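Local structure of restriction endonuclease S subunits (Thermoanaerobacter tengcongensis, 3OKG) at residues 361-364 / 365-369; 388-392 / 393-397; 121-125 / 126-130. The protein probably recognises the target DNA sequence as the specificity subunit of a type I methyltransferase, in which it assembles with M polypeptides. All coordinates share one frame; numbering follows the deposited sequence.

Interaction 1 of 3, residues 361-364 / 365-369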
ATOM      1  N   PRO A 361      35.314 -13.087   2.574  1.00 23.86           N
ATOM      2  CA  PRO A 361      36.084 -13.375   1.366  1.00 21.64           C
ATOM      3  C   PRO A 361      36.467 -12.045   0.741  1.00 25.23           C
ATOM      4  O   PRO A 361      35.679 -11.104   0.694  1.00 25.33           O
ATOM      5  CB  PRO A 361      35.078 -14.104   0.451  1.00 33.95           C
ATOM      6  CG  PRO A 361      33.690 -13.935   1.110  1.00 31.10           C
ATOM      7  CD  PRO A 361      33.861 -13.061   2.335  1.00 25.65           C
ATOM      8  N   LEU A 362      37.680 -11.953   0.251  1.00 19.87           N
ATOM      9  CA  LEU A 362      38.189 -10.682  -0.181  1.00 15.31           C
ATOM     10  C   LEU A 362      38.743 -10.746  -1.584  1.00 31.96           C
ATOM     11  O   LEU A 362      39.897 -11.170  -1.774  1.00 25.58           O
ATOM     12  CB  LEU A 362      39.269 -10.166   0.808  1.00 22.18           C
ATOM     13  CG  LEU A 362      39.677  -8.704   0.570  1.00 27.35           C
ATOM     14  CD1 LEU A 362      38.613  -7.732   1.164  1.00 25.70           C
ATOM     15  CD2 LEU A 362      41.061  -8.413   1.155  1.00 27.14           C
ATOM     16  N   PRO A 363      37.926 -10.323  -2.573  1.00 24.28           N
ATOM     17  CA  PRO A 363      38.380 -10.172  -3.952  1.00 22.30           C
ATOM     18  C   PRO A 363      39.306  -8.982  -4.068  1.00 28.10           C
ATOM     19  O   PRO A 363      39.347  -8.147  -3.158  1.00 29.47           O
ATOM     20  CB  PRO A 363      37.081  -9.841  -4.730  1.00 26.80           C
ATOM     21  CG  PRO A 363      35.940 -10.172  -3.786  1.00 26.66           C
ATOM     22  CD  PRO A 363      36.519  -9.909  -2.416  1.00 26.10           C
ATOM     23  N   PRO A 364      40.020  -8.879  -5.194  1.00 29.08           N
ATOM     24  CA  PRO A 364      40.704  -7.629  -5.516  1.00 32.69           C
ATOM     25  C   PRO A 364      39.666  -6.499  -5.595  1.00 35.30           C
ATOM     26  O   PRO A 364      38.487  -6.743  -5.856  1.00 31.51           O
ATOM     27  CB  PRO A 364      41.309  -7.895  -6.895  1.00 34.57           C
ATOM     28  CG  PRO A 364      41.351  -9.389  -7.033  1.00 33.22           C
ATOM     29  CD  PRO A 364      40.230  -9.928  -6.207  1.00 32.77           C
ATOM     30  N   LEU A 365      40.097  -5.269  -5.375  1.00 30.49           N
ATOM     31  CA  LEU A 365      39.147  -4.142  -5.354  1.00 33.21           C
ATOM     32  C   LEU A 365      38.267  -4.075  -6.591  1.00 33.79           C
ATOM     33  O   LEU A 365      37.064  -3.808  -6.508  1.00 30.99           O
ATOM     34  CB  LEU A 365      39.892  -2.824  -5.191  1.00 35.03           C
ATOM     35  CG  LEU A 365      40.444  -2.600  -3.786  1.00 39.28           C
ATOM     36  CD1 LEU A 365      41.462  -1.462  -3.797  1.00 42.43           C
ATOM     37  CD2 LEU A 365      39.302  -2.306  -2.814  1.00 38.17           C
ATOM     38  N   GLU A 366      38.866  -4.309  -7.749  1.00 27.88           N
ATOM     39  CA  GLU A 366      38.116  -4.200  -8.986  1.00 35.53           C
ATOM     40  C   GLU A 366      36.948  -5.187  -9.008  1.00 31.01           C
ATOM     41  O   GLU A 366      35.877  -4.859  -9.499  1.00 29.38           O
ATOM     42  CB  GLU A 366      39.004  -4.376 -10.219  1.00 37.03           C
ATOM     43  CG  GLU A 366      38.581  -3.443 -11.362  1.00 60.91           C
ATOM     44  CD  GLU A 366      38.637  -4.096 -12.745  1.00 89.59           C
ATOM     45  OE1 GLU A 366      38.216  -3.444 -13.729  1.00 88.20           O
ATOM     46  OE2 GLU A 366      39.097  -5.256 -12.853  1.00 88.32           O
ATOM     47  N   GLU A 367      37.155  -6.384  -8.469  1.00 29.10           N
ATOM     48  CA  GLU A 367      36.103  -7.397  -8.472  1.00 31.11           C
ATOM     49  C   GLU A 367      35.055  -7.111  -7.406  1.00 33.96           C
ATOM     50  O   GLU A 367      33.874  -7.394  -7.605  1.00 25.31           O
ATOM     51  CB  GLU A 367      36.684  -8.790  -8.274  1.00 24.93           C
ATOM     52  CG  GLU A 367      35.647  -9.899  -8.103  1.00 22.43           C
ATOM     53  CD  GLU A 367      35.025 -10.335  -9.429  1.00 34.18           C
ATOM     54  OE1 GLU A 367      35.208  -9.625 -10.442  1.00 33.07           O
ATOM     55  OE2 GLU A 367      34.346 -11.381  -9.449  1.00 30.42           O
ATOM     56  N   GLN A 368      35.475  -6.567  -6.265  1.00 26.26           N
ATOM     57  CA  GLN A 368      34.495  -6.134  -5.266  1.00 25.76           C
ATOM     58  C   GLN A 368      33.586  -5.100  -5.896  1.00 28.30           C
ATOM     59  O   GLN A 368      32.376  -5.110  -5.669  1.00 25.59           O
ATOM     60  CB  GLN A 368      35.141  -5.489  -4.038  1.00 24.14           C
ATOM     61  CG  GLN A 368      35.877  -6.452  -3.148  1.00 22.93           C
ATOM     62  CD  GLN A 368      36.639  -5.721  -2.058  1.00 30.04           C
ATOM     63  OE1 GLN A 368      36.074  -4.879  -1.355  1.00 25.57           O
ATOM     64  NE2 GLN A 368      37.933  -6.035  -1.914  1.00 27.68           N
ATOM     65  N   ARG A 369      34.166  -4.182  -6.658  1.00 25.68           N
ATOM     66  CA  ARG A 369      33.354  -3.110  -7.224  1.00 26.03           C
ATOM     67  C   ARG A 369      32.408  -3.656  -8.300  1.00 27.09           C
ATOM     68  O   ARG A 369      31.241  -3.279  -8.355  1.00 29.22           O
ATOM     69  CB  ARG A 369      34.224  -1.969  -7.768  1.00 32.77           C
ATOM     70  CG  ARG A 369      34.850  -1.114  -6.652  1.00 37.67           C
ATOM     71  CD  ARG A 369      35.534   0.145  -7.203  1.00 39.14           C
ATOM     72  NE  ARG A 369      36.641  -0.190  -8.095  1.00 48.73           N
ATOM     73  CZ  ARG A 369      37.929  -0.102  -7.762  1.00 69.52           C
ATOM     74  NH1 ARG A 369      38.278   0.327  -6.552  1.00 47.52           N
ATOM     75  NH2 ARG A 369      38.866  -0.440  -8.646  1.00 46.35           N
TER

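Interaction 2 of 3, residues 388-392 / 393-397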
ATOM      1  N   ALA A 388       6.240  -0.220  -4.986  1.00 39.98           N
ATOM      2  CA  ALA A 388       5.309  -0.170  -6.106  1.00 36.13           C
ATOM      3  C   ALA A 388       4.033  -0.955  -5.834  1.00 32.40           C
ATOM      4  O   ALA A 388       3.048  -0.834  -6.583  1.00 37.51           O
ATOM      5  CB  ALA A 388       5.977  -0.672  -7.397  1.00 32.80           C
ATOM      6  N   GLN A 389       4.044  -1.782  -4.792  1.00 42.30           N
ATOM      7  CA  GLN A 389       2.832  -2.516  -4.434  1.00 46.43           C
ATOM      8  C   GLN A 389       2.065  -1.670  -3.431  1.00 55.88           C
ATOM      9  O   GLN A 389       2.339  -1.719  -2.235  1.00 52.72           O
ATOM     10  CB  GLN A 389       3.148  -3.903  -3.857  1.00 45.51           C
ATOM     11  CG  GLN A 389       3.168  -5.052  -4.897  1.00 54.63           C
ATOM     12  CD  GLN A 389       1.795  -5.345  -5.568  1.00 55.86           C
ATOM     13  OE1 GLN A 389       1.208  -6.420  -5.375  1.00 35.82           O
ATOM     14  NE2 GLN A 389       1.311  -4.407  -6.384  1.00 33.75           N
ATOM     15  N   ALA A 390       1.127  -0.872  -3.937  1.00 48.76           N
ATOM     16  CA  ALA A 390       0.306   0.025  -3.110  1.00 39.66           C
ATOM     17  C   ALA A 390      -0.729  -0.798  -2.375  1.00 52.24           C
ATOM     18  O   ALA A 390      -1.070  -1.907  -2.811  1.00 35.14           O
ATOM     19  CB  ALA A 390      -0.388   1.069  -3.994  1.00 44.24           C
ATOM     20  N   GLU A 391      -1.244  -0.273  -1.268  1.00 40.19           N
ATOM     21  CA  GLU A 391      -2.215  -1.043  -0.510  1.00 42.34           C
ATOM     22  C   GLU A 391      -3.456  -1.213  -1.373  1.00 31.38           C
ATOM     23  O   GLU A 391      -3.761  -0.361  -2.221  1.00 38.94           O
ATOM     24  CB  GLU A 391      -2.518  -0.401   0.853  1.00 67.47           C
ATOM     25  CG  GLU A 391      -3.627   0.624   0.851  1.00 52.54           C
ATOM     26  CD  GLU A 391      -4.993   0.021   1.139  1.00 70.36           C
ATOM     27  OE1 GLU A 391      -5.998   0.752   0.987  1.00 60.73           O
ATOM     28  OE2 GLU A 391      -5.059  -1.174   1.521  1.00 70.17           O
ATOM     29  N   THR A 392      -4.159  -2.314  -1.150  1.00 29.37           N
ATOM     30  CA  THR A 392      -5.149  -2.806  -2.092  1.00 37.14           C
ATOM     31  C   THR A 392      -6.353  -1.899  -2.195  1.00 54.71           C
ATOM     32  O   THR A 392      -6.691  -1.442  -3.280  1.00 37.14           O
ATOM     33  CB  THR A 392      -5.615  -4.236  -1.743  1.00 56.47           C
ATOM     34  OG1 THR A 392      -4.474  -5.099  -1.648  1.00 57.73           O
ATOM     35  CG2 THR A 392      -6.582  -4.775  -2.814  1.00 39.41           C
ATOM     36  N   GLU A 393      -7.010  -1.640  -1.072  1.00 42.66           N
ATOM     37  CA  GLU A 393      -8.230  -0.848  -1.125  1.00 53.76           C
ATOM     38  C   GLU A 393      -8.027   0.510  -1.826  1.00 50.99           C
ATOM     39  O   GLU A 393      -8.838   0.901  -2.684  1.00 28.12           O
ATOM     40  CB  GLU A 393      -8.837  -0.665   0.266  1.00 34.58           C
ATOM     41  CG  GLU A 393     -10.154   0.125   0.207  1.00 43.94           C
ATOM     42  CD  GLU A 393     -10.646   0.568   1.577  1.00 71.66           C
ATOM     43  OE1 GLU A 393      -9.869   0.478   2.557  1.00 53.11           O
ATOM     44  OE2 GLU A 393     -11.811   1.015   1.667  1.00 64.12           O
ATOM     45  N   ALA A 394      -6.953   1.221  -1.472  1.00 30.93           N
ATOM     46  CA  ALA A 394      -6.667   2.521  -2.099  1.00 27.00           C
ATOM     47  C   ALA A 394      -6.331   2.418  -3.585  1.00 46.38           C
ATOM     48  O   ALA A 394      -6.873   3.149  -4.419  1.00 32.83           O
ATOM     49  CB  ALA A 394      -5.549   3.228  -1.357  1.00 43.43           C
ATOM     50  N   GLU A 395      -5.436   1.513  -3.942  1.00 35.02           N
ATOM     51  CA  GLU A 395      -5.089   1.423  -5.350  1.00 42.72           C
ATOM     52  C   GLU A 395      -6.348   1.119  -6.168  1.00 42.98           C
ATOM     53  O   GLU A 395      -6.609   1.753  -7.189  1.00 31.82           O
ATOM     54  CB  GLU A 395      -4.000   0.376  -5.622  1.00 37.48           C
ATOM     55  CG  GLU A 395      -3.056   0.797  -6.741  1.00 57.76           C
ATOM     56  CD  GLU A 395      -2.442  -0.364  -7.526  1.00 37.41           C
ATOM     57  OE1 GLU A 395      -1.650  -0.061  -8.441  1.00 46.28           O
ATOM     58  OE2 GLU A 395      -2.741  -1.559  -7.261  1.00 39.28           O
ATOM     59  N   LEU A 396      -7.136   0.150  -5.732  1.00 28.96           N
ATOM     60  CA  LEU A 396      -8.260  -0.214  -6.533  1.00 25.73           C
ATOM     61  C   LEU A 396      -9.269   0.952  -6.611  1.00 19.78           C
ATOM     62  O   LEU A 396      -9.740   1.251  -7.682  1.00 26.64           O
ATOM     63  CB  LEU A 396      -8.906  -1.524  -6.056  1.00 27.72           C
ATOM     64  CG  LEU A 396      -7.997  -2.773  -5.988  1.00 41.54           C
ATOM     65  CD1 LEU A 396      -8.855  -4.022  -5.795  1.00 48.37           C
ATOM     66  CD2 LEU A 396      -7.133  -2.913  -7.248  1.00 40.08           C
ATOM     67  N   LYS A 397      -9.590   1.607  -5.494  1.00 20.82           N
ATOM     68  CA  LYS A 397     -10.650   2.607  -5.540  1.00 21.28           C
ATOM     69  C   LYS A 397     -10.249   3.838  -6.365  1.00 26.41           C
ATOM     70  O   LYS A 397     -11.045   4.380  -7.124  1.00 21.13           O
ATOM     71  CB  LYS A 397     -11.086   2.988  -4.124  1.00 24.61           C
ATOM     72  CG  LYS A 397     -12.113   2.022  -3.516  1.00 27.26           C
ATOM     73  CD  LYS A 397     -12.382   2.423  -2.052  1.00 32.51           C
ATOM     74  CE  LYS A 397     -13.563   1.679  -1.463  1.00 30.70           C
ATOM     75  NZ  LYS A 397     -13.854   2.161  -0.092  1.00 39.39           N
TER

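Interaction 3 of 3, residues 121-125 / 126-130. With SO4 (sulfate ion), chain H.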
ATOM      1  N   ILE A 121     -31.763   1.777  -7.025  1.00 15.94           N
ATOM      2  CA  ILE A 121     -31.722   2.433  -8.313  1.00 17.10           C
ATOM      3  C   ILE A 121     -31.989   1.368  -9.371  1.00 18.43           C
ATOM      4  O   ILE A 121     -31.089   0.597  -9.718  1.00 17.21           O
ATOM      5  CB  ILE A 121     -30.308   3.056  -8.514  1.00 15.67           C
ATOM      6  CG1 ILE A 121     -30.121   4.253  -7.562  1.00 21.59           C
ATOM      7  CG2 ILE A 121     -30.069   3.422  -9.966  1.00 18.27           C
ATOM      8  CD1 ILE A 121     -28.617   4.554  -7.244  1.00 22.18           C
ATOM      9  N   ARG A 122     -33.230   1.336  -9.863  1.00 16.28           N
ATOM     10  CA  ARG A 122     -33.714   0.321 -10.787  1.00 22.12           C
ATOM     11  C   ARG A 122     -33.815   0.871 -12.191  1.00 17.97           C
ATOM     12  O   ARG A 122     -34.671   1.726 -12.460  1.00 14.30           O
ATOM     13  CB  ARG A 122     -35.091  -0.170 -10.321  1.00 22.55           C
ATOM     14  CG  ARG A 122     -35.697  -1.304 -11.178  1.00 25.18           C
ATOM     15  CD  ARG A 122     -36.824  -2.014 -10.409  1.00 25.45           C
ATOM     16  NE  ARG A 122     -36.299  -2.552  -9.145  1.00 24.54           N
ATOM     17  CZ  ARG A 122     -37.048  -2.863  -8.091  1.00 25.64           C
ATOM     18  NH1 ARG A 122     -38.374  -2.719  -8.142  1.00 23.56           N
ATOM     19  NH2 ARG A 122     -36.472  -3.323  -6.989  1.00 21.98           N
ATOM     20  N   ALA A 123     -32.952   0.391 -13.092  1.00 17.93           N
ATOM     21  CA  ALA A 123     -32.850   1.006 -14.410  1.00 21.31           C
ATOM     22  C   ALA A 123     -34.129   0.841 -15.178  1.00 23.48           C
ATOM     23  O   ALA A 123     -34.677  -0.256 -15.233  1.00 21.59           O
ATOM     24  CB  ALA A 123     -31.715   0.382 -15.213  1.00 20.14           C
ATOM     25  N   ASN A 124     -34.596   1.920 -15.782  1.00 15.34           N
ATOM     26  CA  ASN A 124     -35.616   1.820 -16.814  1.00 22.10           C
ATOM     27  C   ASN A 124     -34.861   1.430 -18.078  1.00 25.87           C
ATOM     28  O   ASN A 124     -34.138   2.248 -18.660  1.00 20.83           O
ATOM     29  CB  ASN A 124     -36.332   3.162 -17.011  1.00 18.47           C
ATOM     30  CG  ASN A 124     -37.407   3.101 -18.107  1.00 15.66           C
ATOM     31  OD1 ASN A 124     -37.426   2.178 -18.907  1.00 24.17           O
ATOM     32  ND2 ASN A 124     -38.286   4.107 -18.135  1.00 23.72           N
ATOM     33  N   ARG A 125     -35.020   0.179 -18.495  1.00 18.03           N
ATOM     34  CA  ARG A 125     -34.216  -0.385 -19.580  1.00 22.14           C
ATOM     35  C   ARG A 125     -34.458   0.250 -20.935  1.00 23.37           C
ATOM     36  O   ARG A 125     -33.710   0.002 -21.885  1.00 25.56           O
ATOM     37  CB  ARG A 125     -34.462  -1.891 -19.682  1.00 25.99           C
ATOM     38  CG  ARG A 125     -34.271  -2.602 -18.350  1.00 37.65           C
ATOM     39  CD  ARG A 125     -32.804  -2.680 -18.025  1.00 31.86           C
ATOM     40  NE  ARG A 125     -32.029  -3.123 -19.189  1.00 38.09           N
ATOM     41  CZ  ARG A 125     -31.678  -4.386 -19.434  1.00 37.16           C
ATOM     42  NH1 ARG A 125     -32.027  -5.355 -18.597  1.00 50.46           N
ATOM     43  NH2 ARG A 125     -30.986  -4.680 -20.527  1.00 36.19           N
ATOM     44  N   GLU A 126     -35.494   1.061 -21.034  1.00 19.78           N
ATOM     45  CA  GLU A 126     -35.686   1.841 -22.250  1.00 24.10           C
ATOM     46  C   GLU A 126     -34.608   2.920 -22.384  1.00 25.60           C
ATOM     47  O   GLU A 126     -34.405   3.448 -23.468  1.00 21.13           O
ATOM     48  CB  GLU A 126     -37.088   2.465 -22.291  1.00 25.17           C
ATOM     49  CG  GLU A 126     -38.175   1.450 -22.634  1.00 44.14           C
ATOM     50  CD  GLU A 126     -38.287   1.215 -24.150  1.00 67.76           C
ATOM     51  OE1 GLU A 126     -39.063   1.937 -24.818  1.00 51.37           O
ATOM     52  OE2 GLU A 126     -37.600   0.309 -24.673  1.00 35.31           O
ATOM     53  N   PHE A 127     -33.924   3.249 -21.291  1.00 19.32           N
ATOM     54  CA  PHE A 127     -33.003   4.412 -21.298  1.00 18.79           C
ATOM     55  C   PHE A 127     -31.630   4.094 -20.753  1.00 22.24           C
ATOM     56  O   PHE A 127     -30.665   4.754 -21.111  1.00 19.07           O
ATOM     57  CB  PHE A 127     -33.533   5.575 -20.446  1.00 20.20           C
ATOM     58  CG  PHE A 127     -34.880   6.100 -20.884  1.00 28.34           C
ATOM     59  CD1 PHE A 127     -35.072   6.572 -22.175  1.00 32.45           C
ATOM     60  CD2 PHE A 127     -35.951   6.122 -19.994  1.00 25.09           C
ATOM     61  CE1 PHE A 127     -36.314   7.054 -22.574  1.00 33.55           C
ATOM     62  CE2 PHE A 127     -37.218   6.616 -20.380  1.00 29.01           C
ATOM     63  CZ  PHE A 127     -37.393   7.072 -21.675  1.00 34.59           C
ATOM     64  N   ALA A 128     -31.542   3.122 -19.845  1.00 17.13           N
ATOM     65  CA  ALA A 128     -30.273   2.892 -19.156  1.00 13.64           C
ATOM     66  C   ALA A 128     -30.034   1.423 -18.914  1.00 16.36           C
ATOM     67  O   ALA A 128     -30.960   0.673 -18.553  1.00 21.20           O
ATOM     68  CB  ALA A 128     -30.250   3.665 -17.805  1.00 17.82           C
ATOM     69  N   GLU A 129     -28.785   1.021 -19.065  1.00 18.29           N
ATOM     70  CA  GLU A 129     -28.341  -0.332 -18.718  1.00 21.29           C
ATOM     71  C   GLU A 129     -27.957  -0.394 -17.236  1.00 21.73           C
ATOM     72  O   GLU A 129     -27.235   0.486 -16.760  1.00 19.60           O
ATOM     73  CB  GLU A 129     -27.093  -0.665 -19.524  1.00 21.85           C
ATOM     74  CG  GLU A 129     -27.354  -0.721 -21.013  1.00 21.87           C
ATOM     75  CD  GLU A 129     -28.026  -2.015 -21.423  1.00 36.50           C
ATOM     76  OE1 GLU A 129     -27.878  -3.012 -20.697  1.00 42.06           O
ATOM     77  OE2 GLU A 129     -28.694  -2.025 -22.468  1.00 36.71           O
ATOM     78  N   PRO A 130     -28.434  -1.421 -16.509  1.00 18.83           N
ATOM     79  CA  PRO A 130     -28.072  -1.558 -15.086  1.00 18.72           C
ATOM     80  C   PRO A 130     -26.559  -1.475 -14.841  1.00 18.73           C
ATOM     81  O   PRO A 130     -26.133  -0.821 -13.907  1.00 15.23           O
ATOM     82  CB  PRO A 130     -28.606  -2.960 -14.710  1.00 21.13           C
ATOM     83  CG  PRO A 130     -29.835  -3.144 -15.619  1.00 24.19           C
ATOM     84  CD  PRO A 130     -29.506  -2.362 -16.916  1.00 20.59           C
TER
HETATM   85  S   SO4 H 404     -41.450  -4.787  -7.371  1.00 93.04           S
HETATM   86  O1  SO4 H 404     -42.850  -5.212  -7.383  1.00 83.24           O
HETATM   87  O2  SO4 H 404     -40.751  -5.433  -8.481  1.00 57.32           O
HETATM   88  O3  SO4 H 404     -41.381  -3.328  -7.523  1.00 61.09           O
HETATM   89  O4  SO4 H 404     -40.821  -5.179  -6.108  1.00 46.02           O
HETATM   90  O   HOH W   1     -29.996  -3.849 -23.474  1.00 39.98           O

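Interaction 1 of 3, residues 361-364 / 365-369
Q368 folds back on P363 and P364, its amide on the first and its backbone N on the second, where the strand 359-362 gives way to the long helix 365-388. With CG anti to its own carbonyl carbon (chi1 -71°) and the chain extended beyond, Q368 lays its methylene CG against P363 CD at 3.6 Å, the two side chains crossing at about a right angle. Its NE2 then donates to the carbonyl O of P363 at 2.8 Å; the bond is nearly straight, the oxygen lies in the amide plane, and the donor stands tilted from the carbonyl plane. CD1 of L362 flanks the same nitrogen, 3.6 Å from NE2.

P364 occupies the N-cap position, and its carbonyl O accepts from Q368 N at 3.0 Å in the first helical turn, with a second, weak bond from E367 N. The E367 side chain contributes only its aliphatic part here, CG meeting P363 CB at 3.7 Å, while its carboxylate turns to R370. W228 and W326 also border P363.

The carbonyls of P363 and P364 thus both find donors in Q368, one through the side chain and one through the backbone. NE2 is shared between P363 O and S321 O, and OE1 accepts from the backbone N of E323, so the amide is held at both ends and its rotation is probably restricted.

Interaction 2 of 3, residues 388-392 / 393-397
Three hydrogen bonds start the helix 392-407, and E391 and T392 supply every acceptor. E395 N donates to E391 O at 3.0 Å and L396 N to T392 O at 3.0 Å; both are ordinary i to i+4 helical bonds. The third comes from the side chain: A394 N gives its hydrogen to E391 OE1 at 2.7 Å, approaching from above the carboxylate plane, 58° out of it. E391 can fold back this far because CG sits between its backbone N and carbonyl carbon (chi1 88°) and the chain bends again at chi2.

This is N-capping by a glutamate, with E391 in the N-cap position, where the helix dipole would probably favour its negative charge. The cap lies where a helix resumes after the break that follows helix 365-388, within the region predicted to form a coiled coil, and the restarted helix lies beside helix 174-216.

Charged groups come next. E393, extended beyond CG, receives K397 NZ on the anti lone pair of OE2 at 2.9 Å, a salt bridge one turn along; K397 NZ also bonds L99 O and S61 OG. The carboxylates of E391 and E393 lie close, OE1 to OE1 4.2 Å, with planes nearly perpendicular, a repulsion that K397 and the helix end probably soften. E395 sends its carboxylate away to R195 of helix 174-216.

Apolar touches complete the turn. T392 CG2 runs alongside L396, 3.8 Å from its CD1, and A390 CB rests against E395 CG at 3.8 Å.

Interaction 3 of 3, residues 121-125 / 126-130
E126 opens the second half of this turn by donating its backbone N to OD1 of N124 at 3.1 Å, from above the plane of the amide carbonyl. N124 presents that oxygen because CG stands anti to the backbone N (chi1 179°), swinging the amide forward over the turn; E126 CB packs beside the same oxygen. This side-chain acceptor bonded to the backbone N two residues on has the form of an Asx turn.

F127 follows, its N donating to N124 O at 2.8 Å, while its ring passes the N124 amide obliquely, CE2 3.5 Å from ND2. A128 N then takes the same carbonyl oxygen at 3.0 Å, so N124 O accepts two bonds, arriving from opposite faces of its plane. An alanine at N124 is likely to leave E126 N without its side-chain acceptor and the F127 ring without its amide neighbour. The methyl of A128 also comes near A123 CB, and A128 O takes a CA-H...O contact from R125 CA.

E129, at the N-cap of helix 130-137, faces R125 NH2 at 3.5 Å through OE1, well out of the guanidinium plane, so only charge acts there; a water links NH2 to OE2, though its short leg to E129 OE2 is doubtful. OE2 also pairs with R178 of helix 174-216. P130 comes last: its CD lies over one face of the guanidinium, 3.5 Å from R125 NE, and 3.9 Å from A123 CB. Further back, R122 NH1 bonds weakly to O3 of a sulfate, probably from the crystallisation liquor, while NH2 pairs with D89.

Chemically, three backbone N-H groups converge on N124, two on its O and one on OD1, and probably hold the turn's shape, while R125 lays a guanidinium face on P130 and meets E129 directly by charge alone.

From the N terminus, interaction 3 comes first, rounding the turn that carries the chain from strand 118-121 into helix 130-137, in the first DNA specificity domain. The long helix 174-216 then leads away to the second one, where interaction 1 turns strand 359-362 into helix 365-388, on the other side of the chain's centre. Interaction 2 follows, where that helix stops and helix 392-407 begins. The three lie in series, with none crossing or enclosing another: each is a short local closure at the start of a helix. Interactions 2 and 3 both border helix 174-216. Centres of interactions 1 and 3 are 71 Å apart, and interaction 2 lies between, near the chain's centre.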